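DNA polymerase sliding clamp (Archaeoglobus fulgidus, PDB 1RWZ) forms a homotrimeric ring that encircles DNA and serves as a moving platform, tethering the replicative polymerase and other DNA-processing proteins during replication. Local coordinates at the interface of chains A and B. Coordinates in Å, arbitrary orientation; residue numbers count along the deposited sequence, not the author numbering. Chains: chain A/B, DNA polymerase sliding clamp.

Contact 1: the interface of chains A and B. Residues chain A 137, 172-176; chain B 103-105.
A:Ile172 and B:Val104 meet on the tight side of this contact, where an edge strand of each subunit runs antiparallel to the other. A:Ile172 reaches over with its longer branch, CG1 lying anti to the backbone N (chi1 -167°), and its CD1 tip presses on B:Val104 CG1 at 3.3 Å, closer than ordinary packing. The other methyl of B:Val104, CG2, lies in plane at the edge of the A:Phe174 ring, 4.0 Å from CD1. B:Ser103 CB instead stands well off the ring plane, to one side and just beyond the rim, 3.6 Å from A:Phe174 CE1.

The backbones close the seam. A:Val173 and B:Glu105 exchange a pair of hydrogen bonds, with B:Glu105 N 2.9 Å from A:Val173 O, and A:His175 N donates to B:Ser103 O, 3.0 Å away and nearly along the C=O axis. That last bond is made where strand 104-109 of B is just beginning.

Around B:Ser103 the fit becomes looser and water takes over. Water 1 sits between two carbonyl oxygens, A:Val173 O and B:Ser103 O, and water 3 joins A:His175 O to the B:Ser103 hydroxyl. A:Glu137 comes in from helix 135-146, bent at chi2 (65°), so that its carboxylate reaches the rim of the phenyl ring without touching B:Ser103 OG directly. Water 2 completes the link, 2.7 Å from A:Glu137 OE2 and 2.8 Å from B:Ser103 N.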
# COMPACT_ATOMS: atom_id res chain seq x y z
N GLU A 137 -10.87 18.86 1.85
CA GLU A 137 -11.75 19.18 0.74
C GLU A 137 -10.94 19.92 -0.33
O GLU A 137 -11.10 19.67 -1.53
CB GLU A 137 -12.90 20.06 1.22
CG GLU A 137 -13.93 20.40 0.16
CD GLU A 137 -14.70 19.18 -0.34
OE1 GLU A 137 -14.49 18.06 0.18
OE2 GLU A 137 -15.53 19.35 -1.26
N ILE A 172 -12.90 21.31 -15.30
CA ILE A 172 -13.41 20.98 -13.98
C ILE A 172 -13.55 22.24 -13.15
O ILE A 172 -12.70 23.14 -13.21
CB ILE A 172 -12.49 19.96 -13.29
CG1 ILE A 172 -13.18 19.37 -12.06
CG2 ILE A 172 -11.17 20.63 -12.88
CD1 ILE A 172 -12.54 18.08 -11.59
N VAL A 173 -14.64 22.32 -12.40
CA VAL A 173 -14.89 23.47 -11.54
C VAL A 173 -15.30 22.99 -10.16
O VAL A 173 -16.22 22.19 -10.02
CB VAL A 173 -16.03 24.35 -12.09
CG1 VAL A 173 -16.35 25.47 -11.10
CG2 VAL A 173 -15.65 24.94 -13.44
N PHE A 174 -14.57 23.46 -9.15
CA PHE A 174 -14.85 23.16 -7.76
C PHE A 174 -15.47 24.46 -7.27
O PHE A 174 -14.90 25.53 -7.50
CB PHE A 174 -13.56 22.87 -6.99
CG PHE A 174 -13.72 22.95 -5.50
CD1 PHE A 174 -14.23 21.89 -4.77
CD2 PHE A 174 -13.36 24.12 -4.82
CE1 PHE A 174 -14.39 21.98 -3.39
CE2 PHE A 174 -13.53 24.22 -3.44
CZ PHE A 174 -14.04 23.15 -2.72
N HIS A 175 -16.62 24.39 -6.62
CA HIS A 175 -17.26 25.61 -6.15
C HIS A 175 -17.98 25.42 -4.83
O HIS A 175 -18.71 24.44 -4.64
CB HIS A 175 -18.25 26.11 -7.20
CG HIS A 175 -19.05 27.30 -6.76
ND1 HIS A 175 -20.36 27.49 -7.13
CD2 HIS A 175 -18.72 28.37 -5.99
CE1 HIS A 175 -20.81 28.62 -6.61
NE2 HIS A 175 -19.83 29.17 -5.91
N MET A 176 -17.75 26.36 -3.92
CA MET A 176 -18.40 26.35 -2.62
C MET A 176 -18.94 27.74 -2.34
O MET A 176 -18.23 28.73 -2.49
CB MET A 176 -17.43 25.93 -1.52
CG MET A 176 -17.23 24.43 -1.42
SD MET A 176 -16.19 23.99 -0.03
CE MET A 176 -17.29 24.21 1.31
N SER B 103 -18.36 18.86 -4.44
CA SER B 103 -18.50 20.24 -4.88
C SER B 103 -17.85 20.43 -6.24
O SER B 103 -17.53 21.55 -6.64
CB SER B 103 -17.83 21.19 -3.87
OG SER B 103 -18.48 21.12 -2.61
N VAL B 104 -17.68 19.33 -6.97
CA VAL B 104 -17.03 19.37 -8.27
C VAL B 104 -17.94 19.04 -9.45
O VAL B 104 -18.83 18.20 -9.36
CB VAL B 104 -15.85 18.38 -8.29
CG1 VAL B 104 -15.30 18.22 -9.69
CG2 VAL B 104 -14.77 18.87 -7.33
N GLU B 105 -17.70 19.74 -10.56
CA GLU B 105 -18.43 19.49 -11.80
C GLU B 105 -17.40 19.35 -12.91
O GLU B 105 -16.66 20.29 -13.21
CB GLU B 105 -19.39 20.63 -12.14
CG GLU B 105 -20.12 20.39 -13.47
CD GLU B 105 -21.12 21.47 -13.81
OE1 GLU B 105 -22.07 21.68 -13.02
OE2 GLU B 105 -20.97 22.12 -14.86
O HOH W 1 -18.90 22.99 -9.20
O HOH W 2 -15.70 18.23 -3.70
O HOH W 3 -20.76 22.97 -3.43

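Contact 2: the interface of chains A and B. Residues chain A 169-170; chain B 73, 106-109.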
# COMPACT_ATOMS: atom_id res chain seq x y z
N VAL A 169 -10.12 19.20 -24.17
CA VAL A 169 -11.50 18.77 -24.38
C VAL A 169 -12.34 18.63 -23.11
O VAL A 169 -13.52 18.28 -23.18
CB VAL A 169 -11.54 17.45 -25.16
CG1 VAL A 169 -10.90 17.64 -26.53
CG2 VAL A 169 -10.81 16.36 -24.39
N ASP A 170 -11.74 18.88 -21.95
CA ASP A 170 -12.50 18.80 -20.71
C ASP A 170 -12.15 19.92 -19.74
O ASP A 170 -11.20 20.68 -19.96
CB ASP A 170 -12.31 17.42 -20.03
CG ASP A 170 -10.86 17.02 -19.86
OD1 ASP A 170 -9.97 17.90 -19.88
OD2 ASP A 170 -10.61 15.81 -19.69
N ARG B 73 -10.53 8.74 -20.10
CA ARG B 73 -10.77 9.98 -19.36
C ARG B 73 -11.72 9.79 -18.17
O ARG B 73 -11.41 10.22 -17.06
CB ARG B 73 -11.35 11.06 -20.27
CG ARG B 73 -10.35 11.63 -21.26
CD ARG B 73 -10.95 12.80 -22.02
NE ARG B 73 -10.01 13.38 -22.98
CZ ARG B 73 -8.88 13.99 -22.64
NH1 ARG B 73 -8.53 14.11 -21.37
NH2 ARG B 73 -8.08 14.47 -23.59
N TYR B 106 -17.34 18.16 -13.49
CA TYR B 106 -16.43 17.84 -14.58
C TYR B 106 -17.23 17.86 -15.87
O TYR B 106 -18.36 17.38 -15.92
CB TYR B 106 -15.83 16.44 -14.35
CG TYR B 106 -15.03 15.87 -15.50
CD1 TYR B 106 -13.81 16.44 -15.89
CD2 TYR B 106 -15.49 14.75 -16.21
CE1 TYR B 106 -13.06 15.90 -16.94
CE2 TYR B 106 -14.75 14.21 -17.26
CZ TYR B 106 -13.54 14.79 -17.62
OH TYR B 106 -12.79 14.25 -18.65
N LYS B 107 -16.66 18.45 -16.92
CA LYS B 107 -17.32 18.51 -18.22
C LYS B 107 -16.37 17.88 -19.22
O LYS B 107 -15.22 18.30 -19.33
CB LYS B 107 -17.60 19.95 -18.65
CG LYS B 107 -18.69 20.67 -17.87
CD LYS B 107 -18.89 22.06 -18.45
CE LYS B 107 -20.05 22.79 -17.79
NZ LYS B 107 -20.24 24.15 -18.36
N VAL B 108 -16.84 16.88 -19.95
CA VAL B 108 -15.98 16.25 -20.95
C VAL B 108 -16.69 16.21 -22.29
O VAL B 108 -17.90 16.00 -22.35
CB VAL B 108 -15.56 14.82 -20.54
CG1 VAL B 108 -16.78 13.92 -20.43
CG2 VAL B 108 -14.58 14.26 -21.57
N ALA B 109 -15.93 16.45 -23.35
CA ALA B 109 -16.50 16.43 -24.68
C ALA B 109 -16.83 14.99 -25.05
O ALA B 109 -16.02 14.09 -24.84
CB ALA B 109 -15.51 17.02 -25.69
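The far end of the intersubunit beta-sheet lies here: A:Asp170, first residue of strand 170-176, pairs antiparallel with B:Val108 of strand 104-109, and A:Val169 just before it accepts a bond from B:Ala109 N, 3.0 Å from A:Val169 O. The B:Ala109 methyl packs beside A:Val169 CB.

A:Asp170 carries the polar part. Its CG is held between the backbone N and the carbonyl carbon (chi1 51°), which sends the carboxylate toward B:Tyr106 and B:Arg73. The B:Tyr106 hydroxyl OH donates to OD2 at 2.9 Å from the anti side, 22° out of the carboxylate plane, while OD2 lies in the ring plane at the tyrosine's edge. B:Arg73 reaches the same oxygen from helix 71-78 and makes a salt bridge, NH1 to OD2 at 3.2 Å. The guanidinium and carboxylate planes stand 79° apart, and OD2 sits above the NH1 corner; no N-H is aimed at the oxygen, and the pair is held by charge. A:Val169 CG2 rests on that same guanidinium face, 3.5 Å from CZ, crossing the arginine chain at about a right angle. The methyl and the carboxylate oxygen share one side of the flat group.

For the homotrimer, this site ties the strand pairing to a B helix by charge and should help hold the ring closed.

Contact 3: the interface of chains A and B. Residues chain A 144, 147; chain B 76-77, 79-80.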
# COMPACT_ATOMS: atom_id res chain seq x y z
N ALA A 144 -8.44 16.72 -8.22
CA ALA A 144 -9.33 16.64 -9.37
C ALA A 144 -8.80 17.52 -10.50
O ALA A 144 -8.75 17.11 -11.66
CB ALA A 144 -10.74 17.07 -8.98
N LYS A 147 -5.90 16.31 -12.70
CA LYS A 147 -6.16 15.35 -13.76
C LYS A 147 -6.51 16.04 -15.07
O LYS A 147 -6.46 15.44 -16.14
CB LYS A 147 -7.29 14.41 -13.35
CG LYS A 147 -6.87 13.40 -12.29
CD LYS A 147 -8.02 12.50 -11.89
CE LYS A 147 -7.54 11.40 -10.96
NZ LYS A 147 -6.84 11.95 -9.78
N ASP B 76 -9.94 8.02 -15.52
CA ASP B 76 -8.99 8.87 -14.84
C ASP B 76 -9.72 9.76 -13.84
O ASP B 76 -9.32 9.86 -12.68
CB ASP B 76 -8.22 9.72 -15.86
CG ASP B 76 -7.03 10.44 -15.24
OD1 ASP B 76 -6.36 9.84 -14.37
OD2 ASP B 76 -6.76 11.59 -15.64
N ILE B 77 -10.80 10.39 -14.29
CA ILE B 77 -11.60 11.26 -13.43
C ILE B 77 -12.26 10.49 -12.28
O ILE B 77 -12.40 11.01 -11.18
CB ILE B 77 -12.71 11.98 -14.24
CG1 ILE B 77 -12.08 12.90 -15.29
CG2 ILE B 77 -13.60 12.79 -13.31
CD1 ILE B 77 -11.22 14.02 -14.72
N LYS B 79 -11.10 8.28 -10.57
CA LYS B 79 -10.14 8.03 -9.50
C LYS B 79 -10.20 9.13 -8.44
O LYS B 79 -9.75 8.93 -7.31
CB LYS B 79 -8.72 7.94 -10.07
CG LYS B 79 -8.50 6.72 -10.95
CD LYS B 79 -7.12 6.73 -11.57
CE LYS B 79 -6.91 5.49 -12.44
NZ LYS B 79 -5.56 5.46 -13.06
N SER B 80 -10.76 10.28 -8.79
CA SER B 80 -10.89 11.38 -7.85
C SER B 80 -12.25 11.32 -7.17
O SER B 80 -12.57 12.13 -6.29
CB SER B 80 -10.70 12.73 -8.56
OG SER B 80 -11.72 12.95 -9.52
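The carboxylate of B:Asp76 turns one face to A:Lys147, whose aliphatic chain passes obliquely across it: CD stands above the carboxylate carbon CG at 4.1 Å, and CB lies farther out, toward OD2, at 3.7 Å. The neighbouring flat group, the peptide carbonyl of B:Asp76, points at the far end of the same chain, but too closely to be trusted.

No bond crosses here. A:Lys147 runs extended as far as CE and then bends at chi4 (55°), which turns NZ away from the acid, passing B:Ser80 CB at 4.1 Å without pointing at it. NZ ends 5.1 Å from B:Asp76 OD1, so the opposite charges may attract without a salt bridge. CE touches CB of B:Lys79 at 3.8 Å, the two lysine chains crossing at about a right angle. On the B side, the B:Ser80 hydroxyl OG folds back to B:Ile77 O at 2.6 Å, in the carbonyl plane, and this bond should steady the turn against which A:Lys147 lies.

A:Ala144 adds a light contact from helix 135-146, and A:Lys147 follows directly on that helix. Facing them are the last turn of B helix 71-78 and the loop after it, so two helix ends meet on the inner, DNA-facing layer of the ring.

Contact 1 and contact 2 are successive stretches of one seam, strand 170-176 of A against strand 104-109 of B, with C-alpha centres about 14 Å apart. Contact 3 belongs to the helical layer beneath, about 13 Å from contact 1 and 11 Å from contact 2. A's helix 135-146 serves contacts 1 and 3, and B's helix 71-78 serves contacts 2 and 3, so each helix takes part both beside the strand seam and in the helix-end packing. The joint is two layers deep: strand hydrogen bonds, then a lysine chain packed over an aspartate. Repeated at each junction, it closes the homotrimer around DNA.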